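Local coordinates for protein beta-hexosaminidase Amuc_2018 (Akkermansia muciniphila, PDB 6JEB) that hydrolyses terminal non-reducing N-acetyl-hexosamine residues, as a zinc-binding glycoside hydrolase of family 20 that cleaves GlcNAc from unbranched N-glycans and chitobiose, at residues L197-P202 against M212-T217; S221-C226 against T261-K266. All coordinates share one frame; numbering follows the deposited sequence.

Interaction 1. Residues L197-P202 against M212-T217; sequences LHAAYP and MNVRTT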
loop_
_atom_site.group_PDB
_atom_site.type_symbol
_atom_site.label_atom_id
_atom_site.label_comp_id
_atom_site.label_asym_id
_atom_site.label_seq_id
_atom_site.Cartn_x
_atom_site.Cartn_y
_atom_site.Cartn_z
ATOM N N LEU A 197 -16.897 7.669 11.297
ATOM C CA LEU A 197 -18.226 7.538 10.713
ATOM C C LEU A 197 -19.311 7.579 11.788
ATOM O O LEU A 197 -20.376 8.177 11.581
ATOM C CB LEU A 197 -18.309 6.247 9.889
ATOM C CG LEU A 197 -19.624 5.988 9.144
ATOM C CD1 LEU A 197 -19.931 7.103 8.148
ATOM C CD2 LEU A 197 -19.596 4.619 8.453
ATOM N N HIS A 198 -19.056 6.963 12.949
ATOM C CA HIS A 198 -20.031 6.994 14.039
ATOM C C HIS A 198 -20.224 8.409 14.567
ATOM O O HIS A 198 -21.349 8.811 14.883
ATOM C CB HIS A 198 -19.608 6.030 15.157
ATOM C CG HIS A 198 -20.682 5.751 16.168
ATOM N ND1 HIS A 198 -20.959 4.478 16.620
ATOM C CD2 HIS A 198 -21.538 6.576 16.820
ATOM C CE1 HIS A 198 -21.946 4.529 17.499
ATOM N NE2 HIS A 198 -22.318 5.790 17.636
ATOM N N ALA A 199 -19.138 9.177 14.683
ATOM C CA ALA A 199 -19.264 10.562 15.127
ATOM C C ALA A 199 -20.195 11.353 14.214
ATOM O O ALA A 199 -20.998 12.171 14.689
ATOM C CB ALA A 199 -17.883 11.216 15.190
ATOM N N ALA A 200 -20.126 11.095 12.902
ATOM C CA ALA A 200 -20.957 11.818 11.941
ATOM C C ALA A 200 -22.363 11.236 11.843
ATOM O O ALA A 200 -23.348 11.986 11.818
ATOM C CB ALA A 200 -20.292 11.800 10.566
ATOM N N TYR A 201 -22.469 9.908 11.759
ATOM C CA TYR A 201 -23.724 9.217 11.460
ATOM C C TYR A 201 -23.924 8.081 12.458
ATOM O O TYR A 201 -23.828 6.895 12.109
ATOM C CB TYR A 201 -23.743 8.711 10.013
ATOM C CG TYR A 201 -23.788 9.849 9.018
ATOM C CD1 TYR A 201 -24.954 10.583 8.837
ATOM C CD2 TYR A 201 -22.658 10.219 8.286
ATOM C CE1 TYR A 201 -25.009 11.649 7.960
ATOM C CE2 TYR A 201 -22.703 11.289 7.399
ATOM C CZ TYR A 201 -23.888 11.993 7.237
ATOM O OH TYR A 201 -23.941 13.060 6.372
ATOM N N PRO A 202 -24.211 8.415 13.719
ATOM C CA PRO A 202 -24.423 7.359 14.722
ATOM C C PRO A 202 -25.553 6.422 14.352
ATOM O O PRO A 202 -25.544 5.250 14.762
ATOM C CB PRO A 202 -24.736 8.151 15.999
ATOM C CG PRO A 202 -25.252 9.479 15.500
ATOM C CD PRO A 202 -24.433 9.763 14.275
ATOM N N MET A 212 -20.621 10.678 20.486
ATOM C CA MET A 212 -19.346 10.152 20.017
ATOM C C MET A 212 -18.583 11.216 19.247
ATOM O O MET A 212 -19.157 11.921 18.412
ATOM C CB MET A 212 -19.609 8.983 19.069
ATOM C CG MET A 212 -18.352 8.361 18.503
ATOM S SD MET A 212 -17.563 7.294 19.713
ATOM C CE MET A 212 -18.766 5.966 19.810
ATOM N N ASN A 213 -17.288 11.323 19.519
ATOM C CA ASN A 213 -16.400 12.206 18.780
ATOM C C ASN A 213 -15.447 11.375 17.938
ATOM O O ASN A 213 -15.242 10.185 18.185
ATOM C CB ASN A 213 -15.596 13.096 19.732
ATOM C CG ASN A 213 -16.477 14.004 20.546
ATOM O OD1 ASN A 213 -17.417 14.599 20.026
ATOM N ND2 ASN A 213 -16.193 14.101 21.837
ATOM N N VAL A 214 -14.865 12.019 16.928
ATOM C CA VAL A 214 -13.811 11.369 16.163
ATOM C C VAL A 214 -12.667 11.024 17.112
ATOM O O VAL A 214 -12.325 11.798 18.016
ATOM C CB VAL A 214 -13.367 12.283 15.007
ATOM C CG1 VAL A 214 -12.206 11.652 14.225
ATOM C CG2 VAL A 214 -14.546 12.581 14.078
ATOM N N ARG A 215 -12.089 9.841 16.934
ATOM C CA ARG A 215 -11.120 9.336 17.899
ATOM C C ARG A 215 -9.832 10.148 17.842
ATOM O O ARG A 215 -9.369 10.537 16.762
ATOM C CB ARG A 215 -10.823 7.863 17.621
ATOM C CG ARG A 215 -10.314 7.108 18.840
ATOM C CD ARG A 215 -10.049 5.653 18.502
ATOM N NE ARG A 215 -9.517 4.898 19.631
ATOM C CZ ARG A 215 -10.256 4.183 20.476
ATOM N NH1 ARG A 215 -11.580 4.138 20.339
ATOM N NH2 ARG A 215 -9.670 3.514 21.467
ATOM N N THR A 216 -9.246 10.402 19.018
ATOM C CA THR A 216 -8.008 11.164 19.115
ATOM C C THR A 216 -6.854 10.326 19.631
ATOM O O THR A 216 -5.751 10.854 19.814
ATOM C CB THR A 216 -8.191 12.388 20.021
ATOM O OG1 THR A 216 -8.449 11.949 21.361
ATOM C CG2 THR A 216 -9.339 13.258 19.524
ATOM N N THR A 217 -7.082 9.040 19.874
ATOM C CA THR A 217 -6.077 8.129 20.389
ATOM C C THR A 217 -6.073 6.884 19.515
ATOM O O THR A 217 -6.924 6.710 18.640
ATOM C CB THR A 217 -6.395 7.744 21.838
ATOM O OG1 THR A 217 -7.711 7.166 21.900
ATOM C CG2 THR A 217 -6.338 8.972 22.737
#
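Met212 reaches across to His198 and Ala199 and, in the conformer described (one of two), lays its methyl group on the imidazole. From the backbone outward, CB stands 3.8 Å from His198 CD2. CG, anti to the backbone N (chi1 179°), lies 4.0 Å from Ala199 N and about as far from His198 CD2. A bend at chi2 then places SD obliquely above the ring, and one at chi3 sets CE 4.0 Å over the ring centroid, 2° off the normal: a CH-pi contact over the face. Beside the ring, the methyl of Ala199 rests on the backbone of the loop, with CB 3.5 Å from Met212 O and 3.6 Å from Val214 N, and its CA makes a CA-H...O contact to that same Met212 oxygen. Val214 closes the row, its CG2 3.8 Å from Ala199 CB. The imidazole has further neighbours, since Lys209 N hydrogen-bonds to NE2 and Phe205 stacks on the ring. Met212 to Val214 thus lie against the last turn of helix 195-200, while Ala199 and Ala200 also touch Val147 of helix 143-148, and Leu197 packs on Phe235 and Tyr236 of helix 230-246.

Interaction 2. Residues S221-C226 against T261-K266; sequences SKELVC and TELWEK. With ZN (zinc ion), chain B.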
loop_
_atom_site.group_PDB
_atom_site.type_symbol
_atom_site.label_atom_id
_atom_site.label_comp_id
_atom_site.label_asym_id
_atom_site.label_seq_id
_atom_site.Cartn_x
_atom_site.Cartn_y
_atom_site.Cartn_z
ATOM N N SER A 221 -11.619 0.173 18.411
ATOM C CA SER A 221 -13.022 0.531 18.549
ATOM C C SER A 221 -13.887 -0.694 18.274
ATOM O O SER A 221 -13.614 -1.459 17.342
ATOM C CB SER A 221 -13.380 1.628 17.548
ATOM O OG SER A 221 -14.785 1.818 17.502
ATOM N N LYS A 222 -14.920 -0.884 19.094
ATOM C CA LYS A 222 -15.872 -1.973 18.904
ATOM C C LYS A 222 -17.064 -1.578 18.043
ATOM O O LYS A 222 -17.959 -2.405 17.834
ATOM C CB LYS A 222 -16.386 -2.480 20.261
ATOM C CG LYS A 222 -15.306 -3.006 21.193
ATOM C CD LYS A 222 -15.898 -3.407 22.541
ATOM C CE LYS A 222 -14.834 -3.983 23.464
ATOM N NZ LYS A 222 -15.385 -4.355 24.801
ATOM N N GLU A 223 -17.101 -0.345 17.536
ATOM C CA GLU A 223 -18.273 0.171 16.829
ATOM C C GLU A 223 -18.325 -0.386 15.409
ATOM O O GLU A 223 -17.523 -0.003 14.552
ATOM C CB GLU A 223 -18.226 1.696 16.806
ATOM C CG GLU A 223 -18.345 2.332 18.174
ATOM C CD GLU A 223 -19.695 2.075 18.813
ATOM O OE1 GLU A 223 -20.675 1.853 18.068
ATOM O OE2 GLU A 223 -19.782 2.098 20.058
ATOM N N LEU A 224 -19.284 -1.268 15.142
ATOM C CA LEU A 224 -19.491 -1.811 13.807
ATOM C C LEU A 224 -20.770 -1.233 13.214
ATOM O O LEU A 224 -21.781 -1.093 13.914
ATOM C CB LEU A 224 -19.616 -3.342 13.846
ATOM C CG LEU A 224 -18.504 -4.138 14.538
ATOM C CD1 LEU A 224 -18.661 -5.622 14.260
ATOM C CD2 LEU A 224 -17.121 -3.672 14.099
ATOM N N VAL A 225 -20.737 -0.908 11.917
ATOM C CA VAL A 225 -21.982 -0.553 11.245
ATOM C C VAL A 225 -22.968 -1.716 11.374
ATOM O O VAL A 225 -22.581 -2.893 11.425
ATOM C CB VAL A 225 -21.779 -0.150 9.774
ATOM C CG1 VAL A 225 -21.055 1.191 9.680
ATOM C CG2 VAL A 225 -21.029 -1.253 9.003
ATOM N N CYS A 226 -24.256 -1.384 11.457
ATOM C CA CYS A 226 -25.284 -2.399 11.647
ATOM C C CYS A 226 -25.803 -2.853 10.289
ATOM O O CYS A 226 -26.424 -2.051 9.579
ATOM C CB CYS A 226 -26.426 -1.848 12.486
ATOM S SG CYS A 226 -27.716 -3.099 12.759
ATOM N N THR A 261 -16.853 -8.636 17.259
ATOM C CA THR A 261 -18.277 -8.696 16.954
ATOM C C THR A 261 -19.176 -8.588 18.181
ATOM O O THR A 261 -20.383 -8.819 18.064
ATOM C CB THR A 261 -18.597 -9.960 16.162
ATOM O OG1 THR A 261 -18.054 -11.089 16.847
ATOM C CG2 THR A 261 -17.997 -9.879 14.755
ATOM N N GLU A 262 -18.621 -8.208 19.334
ATOM C CA GLU A 262 -19.395 -8.084 20.568
ATOM C C GLU A 262 -20.685 -7.289 20.371
ATOM O O GLU A 262 -21.753 -7.693 20.847
ATOM C CB GLU A 262 -18.523 -7.426 21.637
ATOM C CG GLU A 262 -19.263 -7.059 22.904
ATOM C CD GLU A 262 -18.410 -6.246 23.856
ATOM O OE1 GLU A 262 -17.167 -6.318 23.753
ATOM O OE2 GLU A 262 -18.983 -5.528 24.702
ATOM N N LEU A 263 -20.608 -6.144 19.684
ATOM C CA LEU A 263 -21.804 -5.311 19.564
ATOM C C LEU A 263 -22.819 -5.892 18.586
ATOM O O LEU A 263 -24.027 -5.709 18.783
ATOM C CB LEU A 263 -21.446 -3.859 19.224
ATOM C CG LEU A 263 -20.642 -3.125 20.304
ATOM C CD1 LEU A 263 -20.520 -1.630 19.987
ATOM C CD2 LEU A 263 -21.255 -3.334 21.686
ATOM N N TRP A 264 -22.362 -6.580 17.530
ATOM C CA TRP A 264 -23.293 -7.334 16.691
ATOM C C TRP A 264 -24.008 -8.409 17.499
ATOM O O TRP A 264 -25.216 -8.625 17.331
ATOM C CB TRP A 264 -22.556 -7.985 15.523
ATOM C CG TRP A 264 -22.311 -7.088 14.349
ATOM C CD1 TRP A 264 -22.631 -5.754 14.235
ATOM C CD2 TRP A 264 -21.718 -7.466 13.102
ATOM N NE1 TRP A 264 -22.251 -5.286 12.997
ATOM C CE2 TRP A 264 -21.691 -6.316 12.283
ATOM C CE3 TRP A 264 -21.203 -8.668 12.598
ATOM C CZ2 TRP A 264 -21.173 -6.333 10.986
ATOM C CZ3 TRP A 264 -20.687 -8.685 11.312
ATOM C CH2 TRP A 264 -20.671 -7.524 10.519
ATOM N N GLU A 265 -23.274 -9.110 18.368
ATOM C CA GLU A 265 -23.901 -10.147 19.183
ATOM C C GLU A 265 -25.016 -9.565 20.041
ATOM O O GLU A 265 -26.080 -10.179 20.182
ATOM C CB GLU A 265 -22.862 -10.849 20.064
ATOM C CG GLU A 265 -23.376 -12.138 20.716
ATOM C CD GLU A 265 -24.268 -11.884 21.922
ATOM O OE1 GLU A 265 -24.011 -10.908 22.658
ATOM O OE2 GLU A 265 -25.232 -12.654 22.124
ATOM N N LYS A 266 -24.793 -8.372 20.606
ATOM C CA LYS A 266 -25.740 -7.758 21.531
ATOM C C LYS A 266 -26.843 -6.971 20.843
ATOM O O LYS A 266 -27.889 -6.737 21.459
ATOM C CB LYS A 266 -25.004 -6.801 22.474
ATOM C CG LYS A 266 -24.095 -7.492 23.460
ATOM C CD LYS A 266 -23.355 -6.496 24.327
ATOM C CE LYS A 266 -22.447 -7.225 25.311
ATOM N NZ LYS A 266 -21.662 -6.284 26.155
HETATM ZN ZN ZN B . -26.881 -4.316 14.576
HETATM O O HOH W 1 -18.337 -5.075 18.338
#
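Leu224 and Trp264 make the close-packed part of this contact. The leucine comes over one face of the indole, the two side chains crossing at about a right angle, with CD1 3.6 Å from the centroid of the five-membered ring and only 8° off its normal, a CH-pi contact. Leu224 CB lies 3.4 Å from Trp264 NE1. At the ring edge Trp264 NE1 donates to Val225 O, 2.9 Å away with an N-H...O angle of 159°; the oxygen sits almost in the indole plane, so face packing and edge bond together fix the ring's rotation. An alanine at Trp264 would probably leave Val225 O without this donor and open a gap beneath the Leu224 methyl.

Toward solvent the contact changes character. A water bridges the backbones, donating to Lys222 O and accepting from Leu263 N, and Leu263 CD1 comes within 3.4 Å of that carbonyl oxygen. Farther out the exposed Lys222, extended beyond CG, forms a salt bridge, NZ lying 2.9 Å from Glu262 OE1 on its syn side, while Lys266 NZ makes a second with Glu262 OE2 at 3.1 Å on the anti side. The carboxylate, shared between two lysines, would probably ease the repulsion between them.

Next to the indole bond, Cys226 SG binds the zinc ion at 2.3 Å, with Cys206, Cys267 and Cys270 completing a four-cysteine site. Cys267 follows helix 262-266 directly and Cys270 lies in the next helix, 268-277, so the metal ties the loop to the same helical region from which Trp264 holds it, a chemistry consistent with a structural zinc.

In the fold
Interactions 1 and 2 follow one another along the chain, their centres 15 Å apart, and both use the long excursion between helices 195-200 and 230-246 on the same side of the chain's centre. Glu223 joins them: its OE1 lies 3.0 Å from His198 ND1, its OE2 is 4.0 Å from Met212 CE, and Lys209 forms a salt bridge with that OE2. Leu197 CD2 and Val225 CG1 add an apolar touch at 3.9 Å. The zinc is about 11 Å from the His198 side chain. Neither contact lines the acetamide pocket: the Leu224 side chain is about 12 Å from the ligand. The side chain of Val214 is about 8 Å from that of active-site Asp130.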